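DNA translocase coupling protein (Clostridium perfringens, PDB 6O1W) probably couples ATP binding to DNA translocation in plasmid conjugation, as a membrane-associated member of the FtsK/SpoIIIE family of P-loop ATPases. Local coordinates at residues 41-50 / 81-92. Sequence-based numbering, arbitrary orientation.
Sequences RIDEITFESM and RIVIIKSMAGDA. With BGC (beta-D-glucopyranose), chain D.
Asp43, Ile45 and Phe47 pair with Ser87, Ile85 and Val83 through doubled N-H...O bonds, joining strands 43-48 and 82-89 as the antiparallel centre of a four-stranded sheet, separate from the ten-stranded sheet that carries the P-loop; Ser49 N extends the ladder to Arg81 O. Between these pairs lie CA-H...O contacts such as Glu44 CA to Ile85 O, 3.4 Å.

Around Phe47 the packing is apolar. CD1 of Ile85 meets the ring edge at Phe47 CE2 (3.7 Å), while Val83 CG2 lies against Phe47 CB. Tyr12, Phe16 and Trp56 also surround this ring, tying the sheet to the helices over it. Toward the Asp43 end of this face, Ser87 OG sits 3.3 Å from Ile45 CD1, buried with no polar partner in the model.

The other face carries Glu44, Thr46, Glu48, Ile82, Ile84 and Lys86. Glu44, extended with CG anti to N (chi1 -174°), runs beside Ile84 and takes a hydrogen bond from O1 of the bound glucose at OE2 (2.8 Å). The sugar's O6 donates to Ile42 O, and Lys86 curls so that its CE comes near O1. Asp37 and, from far along the chain, Lys318 and Asp319 complete the site.

Charges close both ends. Arg81 NE makes a salt bridge to Glu48 OE2 (3.2 Å), from the anti side and tilted out of the carboxylate plane, the planes 79° apart, with Met50 CG over one guanidinium face; Lys32 takes the other carboxylate oxygen. At the far end the Arg41 NH1 to Asp91 OD1 salt bridge is a weak, bent bond (126°), and one water links Arg41 O, Asp43 OD2 and Ala89 N.

The chemistry is thus two-sided: an aromatic-aliphatic side under helices and a mixed, charged side on which a glucose is seen bound.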
loop_
_atom_site.group_PDB
_atom_site.type_symbol
_atom_site.label_atom_id
_atom_site.label_comp_id
_atom_site.label_asym_id
_atom_site.label_seq_id
_atom_site.Cartn_x
_atom_site.Cartn_y
_atom_site.Cartn_z
ATOM N N ARG A 41 10.117 -11.960 -2.554
ATOM C CA ARG A 41 10.256 -13.420 -2.671
ATOM C C ARG A 41 9.867 -13.904 -4.090
ATOM O O ARG A 41 9.445 -15.044 -4.287
ATOM C CB ARG A 41 9.530 -14.178 -1.539
ATOM C CG ARG A 41 10.115 -13.882 -0.157
ATOM C CD ARG A 41 10.858 -15.069 0.430
ATOM N NE ARG A 41 10.319 -15.425 1.746
ATOM C CZ ARG A 41 9.975 -16.657 2.121
ATOM N NH1 ARG A 41 10.134 -17.682 1.291
ATOM N NH2 ARG A 41 9.482 -16.872 3.335
ATOM N N ILE A 42 10.051 -13.023 -5.080
ATOM C CA ILE A 42 9.793 -13.329 -6.489
ATOM C C ILE A 42 11.182 -13.540 -7.093
ATOM O O ILE A 42 12.058 -12.685 -6.903
ATOM C CB ILE A 42 9.024 -12.196 -7.232
ATOM C CG1 ILE A 42 7.639 -11.944 -6.606
ATOM C CG2 ILE A 42 8.895 -12.517 -8.743
ATOM C CD1 ILE A 42 7.019 -10.520 -6.990
ATOM N N ASP A 43 11.359 -14.669 -7.809
ATOM C CA ASP A 43 12.592 -15.102 -8.464
ATOM C C ASP A 43 12.540 -14.923 -9.970
ATOM O O ASP A 43 11.481 -15.027 -10.564
ATOM C CB ASP A 43 12.865 -16.599 -8.157
ATOM C CG ASP A 43 12.858 -16.960 -6.674
ATOM O OD1 ASP A 43 13.718 -16.449 -5.933
ATOM O OD2 ASP A 43 11.992 -17.753 -6.260
ATOM N N GLU A 44 13.691 -14.705 -10.587
ATOM C CA GLU A 44 13.864 -14.609 -12.027
ATOM C C GLU A 44 14.815 -15.756 -12.391
ATOM O O GLU A 44 15.985 -15.759 -11.971
ATOM C CB GLU A 44 14.433 -13.237 -12.426
ATOM C CG GLU A 44 14.495 -13.013 -13.927
ATOM C CD GLU A 44 15.460 -11.917 -14.346
ATOM O OE1 GLU A 44 16.691 -12.143 -14.268
ATOM O OE2 GLU A 44 14.988 -10.833 -14.757
ATOM N N ILE A 45 14.268 -16.786 -13.064
ATOM C CA ILE A 45 15.035 -17.958 -13.454
ATOM C C ILE A 45 15.214 -17.929 -14.952
ATOM O O ILE A 45 14.230 -17.900 -15.694
ATOM C CB ILE A 45 14.446 -19.297 -12.954
ATOM C CG1 ILE A 45 13.823 -19.177 -11.537
ATOM C CG2 ILE A 45 15.518 -20.384 -12.992
ATOM C CD1 ILE A 45 12.821 -20.357 -11.199
ATOM N N THR A 46 16.477 -17.911 -15.395
ATOM C CA THR A 46 16.797 -17.839 -16.810
ATOM C C THR A 46 17.362 -19.157 -17.256
ATOM O O THR A 46 18.331 -19.646 -16.676
ATOM C CB THR A 46 17.749 -16.655 -17.069
ATOM O OG1 THR A 46 17.177 -15.491 -16.492
ATOM C CG2 THR A 46 18.013 -16.427 -18.540
ATOM N N PHE A 47 16.771 -19.719 -18.324
ATOM C CA PHE A 47 17.193 -20.983 -18.916
ATOM C C PHE A 47 17.555 -20.821 -20.369
ATOM O O PHE A 47 16.910 -20.069 -21.109
ATOM C CB PHE A 47 16.085 -22.052 -18.796
ATOM C CG PHE A 47 15.847 -22.590 -17.401
ATOM C CD1 PHE A 47 16.740 -23.496 -16.821
ATOM C CD2 PHE A 47 14.704 -22.253 -16.697
ATOM C CE1 PHE A 47 16.500 -24.023 -15.553
ATOM C CE2 PHE A 47 14.459 -22.787 -15.430
ATOM C CZ PHE A 47 15.368 -23.650 -14.858
ATOM N N GLU A 48 18.548 -21.598 -20.793
ATOM C CA GLU A 48 18.940 -21.683 -22.174
ATOM C C GLU A 48 18.634 -23.082 -22.689
ATOM O O GLU A 48 19.057 -24.077 -22.083
ATOM C CB GLU A 48 20.409 -21.345 -22.373
ATOM C CG GLU A 48 20.718 -21.124 -23.844
ATOM C CD GLU A 48 22.185 -21.027 -24.202
ATOM O OE1 GLU A 48 23.034 -21.024 -23.280
ATOM O OE2 GLU A 48 22.486 -20.958 -25.415
ATOM N N SER A 49 17.911 -23.156 -23.822
ATOM C CA SER A 49 17.535 -24.430 -24.473
ATOM C C SER A 49 17.002 -24.201 -25.895
ATOM O O SER A 49 16.713 -23.074 -26.272
ATOM C CB SER A 49 16.456 -25.157 -23.656
ATOM O OG SER A 49 15.224 -24.476 -23.777
HETATM N N MSE A 50 16.794 -25.274 -26.628
HETATM C CA MSE A 50 16.225 -25.227 -27.964
HETATM C C MSE A 50 14.718 -25.518 -27.931
HETATM O O MSE A 50 14.122 -25.690 -28.996
HETATM C CB MSE A 50 16.948 -26.231 -28.875
HETATM C CG MSE A 50 18.324 -25.765 -29.318
HETATM SE SE MSE A 50 19.027 -27.006 -30.641
HETATM C CE MSE A 50 17.834 -26.563 -32.186
ATOM N N ARG A 81 16.492 -18.969 -27.849
ATOM C CA ARG A 81 17.159 -19.969 -27.009
ATOM C C ARG A 81 17.024 -19.634 -25.508
ATOM O O ARG A 81 17.390 -20.455 -24.675
ATOM C CB ARG A 81 18.649 -20.059 -27.348
ATOM C CG ARG A 81 18.971 -20.860 -28.594
ATOM C CD ARG A 81 20.476 -21.019 -28.725
ATOM N NE ARG A 81 20.966 -22.167 -27.961
ATOM C CZ ARG A 81 21.172 -23.373 -28.479
ATOM N NH1 ARG A 81 20.967 -23.592 -29.774
ATOM N NH2 ARG A 81 21.602 -24.365 -27.712
ATOM N N ILE A 82 16.539 -18.435 -25.172
ATOM C CA ILE A 82 16.446 -17.959 -23.791
ATOM C C ILE A 82 15.012 -17.810 -23.309
ATOM O O ILE A 82 14.214 -17.115 -23.943
ATOM C CB ILE A 82 17.264 -16.627 -23.593
ATOM C CG1 ILE A 82 18.779 -16.774 -23.990
ATOM C CG2 ILE A 82 17.110 -16.019 -22.185
ATOM C CD1 ILE A 82 19.704 -17.628 -23.065
ATOM N N VAL A 83 14.706 -18.429 -22.156
ATOM C CA VAL A 83 13.416 -18.252 -21.484
ATOM C C VAL A 83 13.668 -17.694 -20.103
ATOM O O VAL A 83 14.680 -18.012 -19.472
ATOM C CB VAL A 83 12.431 -19.459 -21.478
ATOM C CG1 VAL A 83 12.131 -19.933 -22.895
ATOM C CG2 VAL A 83 12.934 -20.596 -20.601
ATOM N N ILE A 84 12.786 -16.825 -19.667
ATOM C CA ILE A 84 12.862 -16.140 -18.384
ATOM C C ILE A 84 11.564 -16.441 -17.672
ATOM O O ILE A 84 10.492 -16.132 -18.203
ATOM C CB ILE A 84 13.054 -14.606 -18.578
ATOM C CG1 ILE A 84 14.358 -14.292 -19.368
ATOM C CG2 ILE A 84 12.979 -13.870 -17.217
ATOM C CD1 ILE A 84 14.556 -12.845 -19.837
ATOM N N ILE A 85 11.663 -17.051 -16.487
ATOM C CA ILE A 85 10.504 -17.423 -15.686
ATOM C C ILE A 85 10.483 -16.519 -14.461
ATOM O O ILE A 85 11.519 -16.365 -13.798
ATOM C CB ILE A 85 10.591 -18.917 -15.265
ATOM C CG1 ILE A 85 10.766 -19.857 -16.485
ATOM C CG2 ILE A 85 9.380 -19.346 -14.383
ATOM C CD1 ILE A 85 11.143 -21.287 -16.128
ATOM N N LYS A 86 9.307 -15.912 -14.174
ATOM C CA LYS A 86 9.079 -15.149 -12.964
ATOM C C LYS A 86 8.281 -16.092 -12.083
ATOM O O LYS A 86 7.266 -16.637 -12.520
ATOM C CB LYS A 86 8.327 -13.826 -13.261
ATOM C CG LYS A 86 9.097 -12.803 -14.141
ATOM C CD LYS A 86 10.560 -12.469 -13.703
ATOM C CE LYS A 86 10.732 -11.983 -12.273
ATOM N NZ LYS A 86 9.901 -10.799 -11.981
ATOM N N SER A 87 8.804 -16.413 -10.907
ATOM C CA SER A 87 8.132 -17.387 -10.032
ATOM C C SER A 87 8.296 -17.097 -8.558
ATOM O O SER A 87 9.109 -16.263 -8.191
ATOM C CB SER A 87 8.635 -18.805 -10.314
ATOM O OG SER A 87 10.034 -18.909 -10.104
HETATM N N MSE A 88 7.574 -17.847 -7.723
HETATM C CA MSE A 88 7.649 -17.806 -6.266
HETATM C C MSE A 88 7.724 -19.241 -5.792
HETATM O O MSE A 88 6.959 -20.075 -6.277
HETATM C CB MSE A 88 6.399 -17.129 -5.666
HETATM C CG MSE A 88 6.417 -15.614 -5.811
HETATM SE SE MSE A 88 4.795 -14.768 -5.124
HETATM C CE MSE A 88 4.957 -15.257 -3.225
ATOM N N ALA A 89 8.653 -19.541 -4.871
ATOM C CA ALA A 89 8.840 -20.883 -4.306
ATOM C C ALA A 89 7.566 -21.302 -3.567
ATOM O O ALA A 89 6.919 -20.443 -2.964
ATOM C CB ALA A 89 10.009 -20.862 -3.325
ATOM N N GLY A 90 7.213 -22.593 -3.626
ATOM C CA GLY A 90 6.070 -23.139 -2.895
ATOM C C GLY A 90 6.152 -22.846 -1.398
ATOM O O GLY A 90 5.120 -22.820 -0.722
ATOM N N ASP A 91 7.389 -22.601 -0.863
ATOM C CA ASP A 91 7.635 -22.234 0.543
ATOM C C ASP A 91 7.269 -20.768 0.882
ATOM O O ASP A 91 7.093 -20.451 2.060
ATOM C CB ASP A 91 9.087 -22.542 0.972
ATOM C CG ASP A 91 10.197 -21.794 0.240
ATOM O OD1 ASP A 91 10.317 -20.557 0.431
ATOM O OD2 ASP A 91 10.989 -22.456 -0.472
ATOM N N ALA A 92 7.210 -19.878 -0.136
ATOM C CA ALA A 92 6.873 -18.457 0.033
ATOM C C ALA A 92 5.346 -18.326 -0.028
ATOM O O ALA A 92 4.774 -17.921 -1.047
ATOM C CB ALA A 92 7.556 -17.608 -1.044
HETATM C C2 BGC D . 12.806 -7.727 -11.820
HETATM C C3 BGC D . 13.368 -7.144 -10.524
HETATM C C4 BGC D . 13.516 -8.228 -9.460
HETATM C C5 BGC D . 14.295 -9.418 -10.019
HETATM C C6 BGC D . 14.353 -10.596 -9.073
HETATM C C1 BGC D . 13.615 -8.940 -12.264
HETATM O O1 BGC D . 12.989 -9.506 -13.364
HETATM O O2 BGC D . 12.827 -6.765 -12.868
HETATM O O3 BGC D . 12.496 -6.125 -10.041
HETATM O O4 BGC D . 14.156 -7.717 -8.292
HETATM O O5 BGC D . 13.657 -9.897 -11.210
HETATM O O6 BGC D . 13.069 -11.189 -8.900
HETATM O O HOH W 1 10.553 -17.470 -3.923
#